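PDB 1VPV: fatty acid-binding protein TM_1468 from Thermotoga maritima, which binds long-chain fatty acids such as palmitate and may play a role in lipid transport or fatty acid metabolism. Local coordinates for residues 77-88 against 110-121. Numbering follows the deposited sequence.
With PLM (palmitic acid), chain D.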
ATOM      1  N   GLN A  77       7.379  12.936   1.911  1.00 24.22           N
ATOM      2  CA  GLN A  77       8.161  11.717   2.190  1.00 24.75           C
ATOM      3  C   GLN A  77       9.023  11.838   3.440  1.00 24.53           C
ATOM      4  O   GLN A  77       9.200  12.934   3.976  1.00 23.76           O
ATOM      5  CB  GLN A  77       9.048  11.349   1.001  1.00 22.96           C
ATOM      6  CG  GLN A  77      10.354  12.098   0.928  1.00 27.21           C
ATOM      7  CD  GLN A  77      10.254  13.374   0.116  1.00 36.26           C
ATOM      8  OE1 GLN A  77       9.453  14.259   0.419  1.00 43.31           O
ATOM      9  NE2 GLN A  77      11.059  13.470  -0.928  1.00 30.04           N
ATOM     10  N   PRO A  78       9.604  10.709   3.889  1.00 26.31           N
ATOM     11  CA  PRO A  78      10.577  10.804   4.986  1.00 25.97           C
ATOM     12  C   PRO A  78      11.892  11.370   4.455  1.00 25.51           C
ATOM     13  O   PRO A  78      12.222  11.208   3.258  1.00 26.09           O
ATOM     14  CB  PRO A  78      10.779   9.338   5.419  1.00 25.78           C
ATOM     15  CG  PRO A  78       9.737   8.506   4.620  1.00 25.24           C
ATOM     16  CD  PRO A  78       9.491   9.320   3.399  1.00 26.03           C
ATOM     17  N   SER A  79      12.648  12.015   5.325  1.00 23.50           N
ATOM     18  CA  SER A  79      13.958  12.524   4.914  1.00 23.91           C
ATOM     19  C   SER A  79      14.965  11.371   4.823  1.00 23.09           C
ATOM     20  O   SER A  79      14.778  10.288   5.399  1.00 24.09           O
ATOM     21  CB  SER A  79      14.471  13.572   5.904  1.00 21.48           C
ATOM     22  OG  SER A  79      14.886  12.924   7.119  1.00 24.96           O
ATOM     23  N   VAL A  80      16.055  11.635   4.125  1.00 20.52           N
ATOM     24  CA  VAL A  80      17.173  10.732   4.105  1.00 20.48           C
ATOM     25  C   VAL A  80      17.595  10.359   5.542  1.00 21.39           C
ATOM     26  O   VAL A  80      17.856   9.201   5.832  1.00 24.36           O
ATOM     27  CB  VAL A  80      18.316  11.376   3.328  1.00 21.75           C
ATOM     28  CG1 VAL A  80      19.620  10.570   3.457  1.00 21.92           C
ATOM     29  CG2 VAL A  80      17.896  11.531   1.865  1.00 20.87           C
ATOM     30  N   GLU A  81      17.604  11.329   6.443  1.00 21.68           N
ATOM     31  CA  GLU A  81      17.980  11.119   7.841  1.00 22.43           C
ATOM     32  C   GLU A  81      17.060  10.124   8.558  1.00 23.93           C
ATOM     33  O   GLU A  81      17.540   9.284   9.322  1.00 25.46           O
ATOM     34  CB  GLU A  81      17.986  12.466   8.587  1.00 22.65           C
ATOM     35  CG  GLU A  81      18.454  12.421  10.026  1.00 29.92           C
ATOM     36  N   ASP A  82      15.749  10.233   8.339  1.00 24.50           N
ATOM     37  CA  ASP A  82      14.768   9.331   8.963  1.00 22.50           C
ATOM     38  C   ASP A  82      15.090   7.890   8.575  1.00 24.18           C
ATOM     39  O   ASP A  82      14.983   6.969   9.398  1.00 25.60           O
ATOM     40  CB  ASP A  82      13.353   9.635   8.471  1.00 21.64           C
ATOM     41  CG  ASP A  82      12.740  10.893   9.104  1.00 23.39           C
ATOM     42  OD1 ASP A  82      13.258  11.419  10.093  1.00 25.65           O
ATOM     43  OD2 ASP A  82      11.673  11.342   8.637  1.00 30.48           O
ATOM     44  N   PHE A  83      15.451   7.696   7.308  1.00 22.90           N
ATOM     45  CA  PHE A  83      15.902   6.392   6.834  1.00 21.61           C
ATOM     46  C   PHE A  83      17.234   5.937   7.475  1.00 22.41           C
ATOM     47  O   PHE A  83      17.336   4.755   7.877  1.00 20.77           O
ATOM     48  CB  PHE A  83      15.996   6.339   5.302  1.00 19.66           C
ATOM     49  CG  PHE A  83      14.683   6.005   4.624  1.00 18.77           C
ATOM     50  CD1 PHE A  83      14.196   4.716   4.639  1.00 13.54           C
ATOM     51  CD2 PHE A  83      13.947   6.989   3.958  1.00 20.34           C
ATOM     52  CE1 PHE A  83      12.956   4.402   4.043  1.00 18.97           C
ATOM     53  CE2 PHE A  83      12.743   6.688   3.334  1.00 20.53           C
ATOM     54  CZ  PHE A  83      12.239   5.393   3.372  1.00 22.00           C
ATOM     55  N   LYS A  84      18.238   6.832   7.510  1.00 22.10           N
ATOM     56  CA  LYS A  84      19.535   6.537   8.130  1.00 24.94           C
ATOM     57  C   LYS A  84      19.346   6.040   9.556  1.00 23.59           C
ATOM     58  O   LYS A  84      19.925   5.039   9.949  1.00 23.15           O
ATOM     59  CB  LYS A  84      20.434   7.782   8.218  1.00 26.68           C
ATOM     60  CG  LYS A  84      21.479   7.938   7.152  1.00 29.71           C
ATOM     61  CD  LYS A  84      22.507   9.022   7.528  1.00 31.01           C
ATOM     62  CE  LYS A  84      23.440   8.598   8.697  1.00 35.49           C
ATOM     63  NZ  LYS A  84      24.614   9.521   8.918  1.00 31.03           N
ATOM     64  N   LYS A  85      18.551   6.761  10.334  1.00 23.27           N
ATOM     65  CA  LYS A  85      18.368   6.412  11.745  1.00 24.32           C
ATOM     66  C   LYS A  85      17.792   5.008  11.907  1.00 21.68           C
ATOM     67  O   LYS A  85      18.323   4.222  12.683  1.00 22.42           O
ATOM     68  CB  LYS A  85      17.546   7.473  12.493  1.00 23.96           C
ATOM     69  CG  LYS A  85      18.323   8.795  12.671  1.00 28.66           C
ATOM     70  CD  LYS A  85      17.586   9.849  13.503  1.00 28.01           C
ATOM     71  N   ARG A  86      16.743   4.684  11.168  1.00 21.32           N
ATOM     72  CA  ARG A  86      16.208   3.320  11.164  1.00 23.71           C
ATOM     73  C   ARG A  86      17.265   2.275  10.770  1.00 23.47           C
ATOM     74  O   ARG A  86      17.411   1.254  11.468  1.00 24.80           O
ATOM     75  CB  ARG A  86      14.990   3.170  10.235  1.00 24.10           C
ATOM     76  CG  ARG A  86      13.793   4.031  10.582  1.00 30.72           C
ATOM     77  CD  ARG A  86      12.624   3.239  11.144  1.00 41.60           C
ATOM     78  NE  ARG A  86      11.565   4.131  11.650  1.00 41.94           N
ATOM     79  CZ  ARG A  86      10.405   3.725  12.157  1.00 41.29           C
ATOM     80  NH1 ARG A  86      10.114   2.440  12.231  1.00 44.14           N
ATOM     81  NH2 ARG A  86       9.522   4.611  12.579  1.00 52.48           N
ATOM     82  N   TYR A  87      17.984   2.516   9.674  1.00 19.37           N
ATOM     83  CA  TYR A  87      19.006   1.558   9.200  1.00 20.12           C
ATOM     84  C   TYR A  87      20.018   1.239  10.305  1.00 19.83           C
ATOM     85  O   TYR A  87      20.344   0.079  10.557  1.00 19.54           O
ATOM     86  CB  TYR A  87      19.779   2.102   7.981  1.00 17.42           C
ATOM     87  CG  TYR A  87      18.954   2.337   6.718  1.00 19.32           C
ATOM     88  CD1 TYR A  87      17.691   1.784   6.558  1.00 19.05           C
ATOM     89  CD2 TYR A  87      19.468   3.093   5.657  1.00 20.36           C
ATOM     90  CE1 TYR A  87      16.953   1.986   5.387  1.00 19.16           C
ATOM     91  CE2 TYR A  87      18.740   3.285   4.476  1.00 16.86           C
ATOM     92  CZ  TYR A  87      17.485   2.743   4.354  1.00 18.02           C
ATOM     93  OH  TYR A  87      16.760   2.942   3.197  1.00 15.96           O
ATOM     94  N   LEU A  88      20.508   2.296  10.945  1.00 19.92           N
ATOM     95  CA  LEU A  88      21.464   2.190  12.031  1.00 20.74           C
ATOM     96  C   LEU A  88      20.889   1.491  13.246  1.00 21.05           C
ATOM     97  O   LEU A  88      21.604   0.729  13.899  1.00 21.31           O
ATOM     98  CB  LEU A  88      21.955   3.563  12.451  1.00 20.84           C
ATOM     99  CG  LEU A  88      22.795   4.249  11.389  1.00 27.24           C
ATOM    100  CD1 LEU A  88      23.084   5.674  11.843  1.00 25.06           C
ATOM    101  CD2 LEU A  88      24.109   3.484  11.114  1.00 26.28           C
ATOM    102  N   THR A 110       9.936   8.918  -1.703  1.00 20.19           N
ATOM    103  CA  THR A 110      10.317   7.997  -0.651  1.00 20.76           C
ATOM    104  C   THR A 110      11.440   7.055  -1.100  1.00 20.47           C
ATOM    105  O   THR A 110      12.437   6.875  -0.388  1.00 19.37           O
ATOM    106  CB  THR A 110       9.101   7.218  -0.158  1.00 20.56           C
ATOM    107  OG1 THR A 110       8.135   8.156   0.334  1.00 19.05           O
ATOM    108  CG2 THR A 110       9.495   6.280   0.967  1.00 23.27           C
ATOM    109  N   TYR A 111      11.288   6.488  -2.289  1.00 20.07           N
ATOM    110  CA  TYR A 111      12.310   5.625  -2.855  1.00 20.83           C
ATOM    111  C   TYR A 111      13.632   6.360  -2.955  1.00 23.05           C
ATOM    112  O   TYR A 111      14.688   5.792  -2.627  1.00 23.70           O
ATOM    113  CB  TYR A 111      11.882   5.080  -4.222  1.00 20.48           C
ATOM    114  CG  TYR A 111      12.973   4.362  -4.964  1.00 18.35           C
ATOM    115  CD1 TYR A 111      13.224   3.021  -4.739  1.00 23.02           C
ATOM    116  CD2 TYR A 111      13.768   5.030  -5.902  1.00 20.42           C
ATOM    117  CE1 TYR A 111      14.238   2.361  -5.423  1.00 20.51           C
ATOM    118  CE2 TYR A 111      14.784   4.382  -6.581  1.00 16.82           C
ATOM    119  CZ  TYR A 111      15.006   3.045  -6.331  1.00 22.25           C
ATOM    120  OH  TYR A 111      16.005   2.390  -6.998  1.00 25.59           O
ATOM    121  N   ASN A 112      13.595   7.623  -3.379  1.00 24.19           N
ATOM    122  CA  ASN A 112      14.832   8.378  -3.486  1.00 25.10           C
ATOM    123  C   ASN A 112      15.518   8.525  -2.140  1.00 23.32           C
ATOM    124  O   ASN A 112      16.709   8.251  -2.048  1.00 23.09           O
ATOM    125  CB  ASN A 112      14.634   9.727  -4.182  1.00 25.93           C
ATOM    126  CG  ASN A 112      14.584   9.587  -5.713  1.00 34.92           C
ATOM    127  OD1 ASN A 112      14.851   8.505  -6.262  1.00 40.06           O
ATOM    128  ND2 ASN A 112      14.232  10.674  -6.403  1.00 39.17           N
ATOM    129  N   SER A 113      14.760   8.902  -1.112  1.00 22.37           N
ATOM    130  CA  SER A 113      15.304   9.096   0.230  1.00 21.46           C
ATOM    131  C   SER A 113      15.963   7.823   0.757  1.00 21.09           C
ATOM    132  O   SER A 113      17.106   7.844   1.263  1.00 17.87           O
ATOM    133  CB  SER A 113      14.217   9.516   1.201  1.00 20.04           C
ATOM    134  OG  SER A 113      13.922  10.866   1.070  1.00 24.34           O
ATOM    135  N   ALA A 114      15.236   6.727   0.598  1.00 21.18           N
ATOM    136  CA  ALA A 114      15.666   5.424   1.084  1.00 21.41           C
ATOM    137  C   ALA A 114      16.969   5.016   0.446  1.00 21.21           C
ATOM    138  O   ALA A 114      17.842   4.478   1.125  1.00 22.70           O
ATOM    139  CB  ALA A 114      14.593   4.365   0.804  1.00 20.20           C
ATOM    140  N   VAL A 115      17.106   5.285  -0.852  1.00 22.44           N
ATOM    141  CA  VAL A 115      18.306   4.912  -1.604  1.00 22.01           C
ATOM    142  C   VAL A 115      19.457   5.778  -1.203  1.00 21.44           C
ATOM    143  O   VAL A 115      20.573   5.285  -1.061  1.00 18.60           O
ATOM    144  CB  VAL A 115      18.114   4.981  -3.159  1.00 21.29           C
ATOM    145  CG1 VAL A 115      19.445   4.837  -3.896  1.00 18.86           C
ATOM    146  CG2 VAL A 115      17.198   3.894  -3.614  1.00 22.57           C
ATOM    147  N   LEU A 116      19.194   7.070  -1.026  1.00 23.17           N
ATOM    148  CA  LEU A 116      20.264   7.983  -0.624  1.00 22.87           C
ATOM    149  C   LEU A 116      20.744   7.587   0.769  1.00 22.87           C
ATOM    150  O   LEU A 116      21.952   7.583   1.042  1.00 20.25           O
ATOM    151  CB  LEU A 116      19.816   9.446  -0.671  1.00 22.03           C
ATOM    152  CG  LEU A 116      19.525  10.020  -2.072  1.00 27.47           C
ATOM    153  CD1 LEU A 116      18.843  11.390  -1.995  1.00 26.48           C
ATOM    154  CD2 LEU A 116      20.784  10.127  -2.881  1.00 25.34           C
ATOM    155  N   ALA A 117      19.795   7.214   1.638  1.00 22.64           N
ATOM    156  CA  ALA A 117      20.152   6.863   3.015  1.00 20.86           C
ATOM    157  C   ALA A 117      21.041   5.614   3.005  1.00 19.68           C
ATOM    158  O   ALA A 117      21.951   5.515   3.807  1.00 16.14           O
ATOM    159  CB  ALA A 117      18.931   6.662   3.844  1.00 19.38           C
ATOM    160  N   SER A 118      20.803   4.698   2.054  1.00 19.23           N
ATOM    161  CA  SER A 118      21.586   3.437   1.975  1.00 21.56           C
ATOM    162  C   SER A 118      23.076   3.655   1.713  1.00 21.32           C
ATOM    163  O   SER A 118      23.902   2.794   2.039  1.00 20.91           O
ATOM    164  CB  SER A 118      21.059   2.520   0.877  1.00 21.54           C
ATOM    165  OG  SER A 118      21.367   3.040  -0.413  1.00 24.90           O
ATOM    166  N   LYS A 119      23.402   4.785   1.094  1.00 21.67           N
ATOM    167  CA  LYS A 119      24.797   5.127   0.800  1.00 23.66           C
ATOM    168  C   LYS A 119      25.519   5.715   1.999  1.00 23.76           C
ATOM    169  O   LYS A 119      26.733   5.788   1.987  1.00 25.44           O
ATOM    170  CB  LYS A 119      24.882   6.087  -0.392  1.00 23.18           C
ATOM    171  CG  LYS A 119      24.157   5.519  -1.620  1.00 26.96           C
ATOM    172  CD  LYS A 119      24.661   6.092  -2.929  1.00 32.40           C
ATOM    173  CE  LYS A 119      24.002   5.382  -4.088  1.00 35.67           C
ATOM    174  NZ  LYS A 119      24.956   5.225  -5.229  1.00 43.06           N
ATOM    175  N   GLU A 120      24.790   6.108   3.042  1.00 24.42           N
ATOM    176  CA  GLU A 120      25.430   6.691   4.225  1.00 24.99           C
ATOM    177  C   GLU A 120      25.616   5.751   5.416  1.00 24.30           C
ATOM    178  O   GLU A 120      25.902   6.213   6.501  1.00 24.43           O
ATOM    179  CB  GLU A 120      24.638   7.919   4.648  1.00 26.50           C
ATOM    180  CG  GLU A 120      24.585   8.980   3.542  1.00 30.02           C
ATOM    181  CD  GLU A 120      24.582  10.405   4.075  1.00 37.87           C
ATOM    182  OE1 GLU A 120      24.024  10.654   5.168  1.00 47.85           O
ATOM    183  OE2 GLU A 120      25.139  11.289   3.395  1.00 46.37           O
ATOM    184  N   VAL A 121      25.459   4.445   5.215  1.00 24.51           N
ATOM    185  CA  VAL A 121      25.563   3.453   6.295  1.00 24.52           C
ATOM    186  C   VAL A 121      26.318   2.202   5.847  1.00 27.64           C
ATOM    187  O   VAL A 121      26.375   1.872   4.655  1.00 27.21           O
ATOM    188  CB  VAL A 121      24.190   2.994   6.856  1.00 23.45           C
ATOM    189  CG1 VAL A 121      23.426   4.155   7.411  1.00 26.16           C
ATOM    190  CG2 VAL A 121      23.321   2.276   5.787  1.00 23.89           C
TER
HETATM  191  C1  PLM D 501       4.491  11.587  -0.391  1.00 34.58           C
HETATM  192  O1  PLM D 501       5.684  11.389  -0.767  1.00 33.10           O
HETATM  193  O2  PLM D 501       4.095  12.730   0.005  1.00 29.42           O
HETATM  194  C2  PLM D 501       3.545  10.407  -0.401  1.00 28.71           C
HETATM  195  C3  PLM D 501       2.617  10.454  -1.597  1.00 19.59           C
HETATM  196  C4  PLM D 501       1.586   9.337  -1.501  1.00 17.20           C
HETATM  197  C5  PLM D 501       0.620   9.451  -2.676  1.00 17.40           C
HETATM  198  C6  PLM D 501      -0.441   8.381  -2.650  1.00 19.64           C
HETATM  199  C7  PLM D 501      -1.367   8.446  -3.855  1.00 20.02           C
HETATM  200  C8  PLM D 501      -2.644   7.647  -3.610  1.00 18.58           C
HETATM  201  C9  PLM D 501      -2.397   6.158  -3.707  1.00 18.97           C
HETATM  202  CA  PLM D 501      -3.639   5.351  -3.382  1.00 21.27           C
HETATM  203  CB  PLM D 501      -3.399   3.871  -3.642  1.00 15.01           C
HETATM  204  CC  PLM D 501      -4.528   3.039  -3.041  1.00 18.39           C
HETATM  205  CD  PLM D 501      -4.421   1.547  -3.421  1.00 20.79           C
HETATM  206  CE  PLM D 501      -5.405   0.684  -2.652  1.00 21.45           C
HETATM  207  CF  PLM D 501      -5.437  -0.754  -3.147  1.00 28.46           C
HETATM  208  CG  PLM D 501      -4.330  -1.615  -2.531  1.00 28.46           C
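Helices 80-88 and 110-118 run in the same general direction, their axes 7.9 Å apart at closest approach and crossing at -52°; the backbones come together at V80 and S113, their CA atoms 4.6 Å apart. Knobs-into-holes packing joins them: the F83 side chain sits among T110, S113, A114 and A117, while A117 fits between V80, F83, K84 and Y87. The methyl group of A114 lies over the centre of the F83 ring in a CH-pi contact, CB 3.6 Å from the centroid, and T110 CG2 meets the ring at its edge. Y87 brings its edge to the second helix, and its OH donates to A114 O at 2.8 Å. That carbonyl also accepts from S118 N, the two donors arriving from opposite faces of its plane. S113 OG donates in the carbonyl plane to P78 O (2.8 Å), just ahead of helix 80-88, and S79 OG caps that helix by accepting from D82 N. At the far end V121 packs on Y87 and L88. Beneath the pair lies the sheet containing strands 35-43, 97-102 and 125-129, with F83 and T110 on the first and Y87 on the other two; T110 OG1 is hydrogen-bonded to S108, whose OG binds the palmitate.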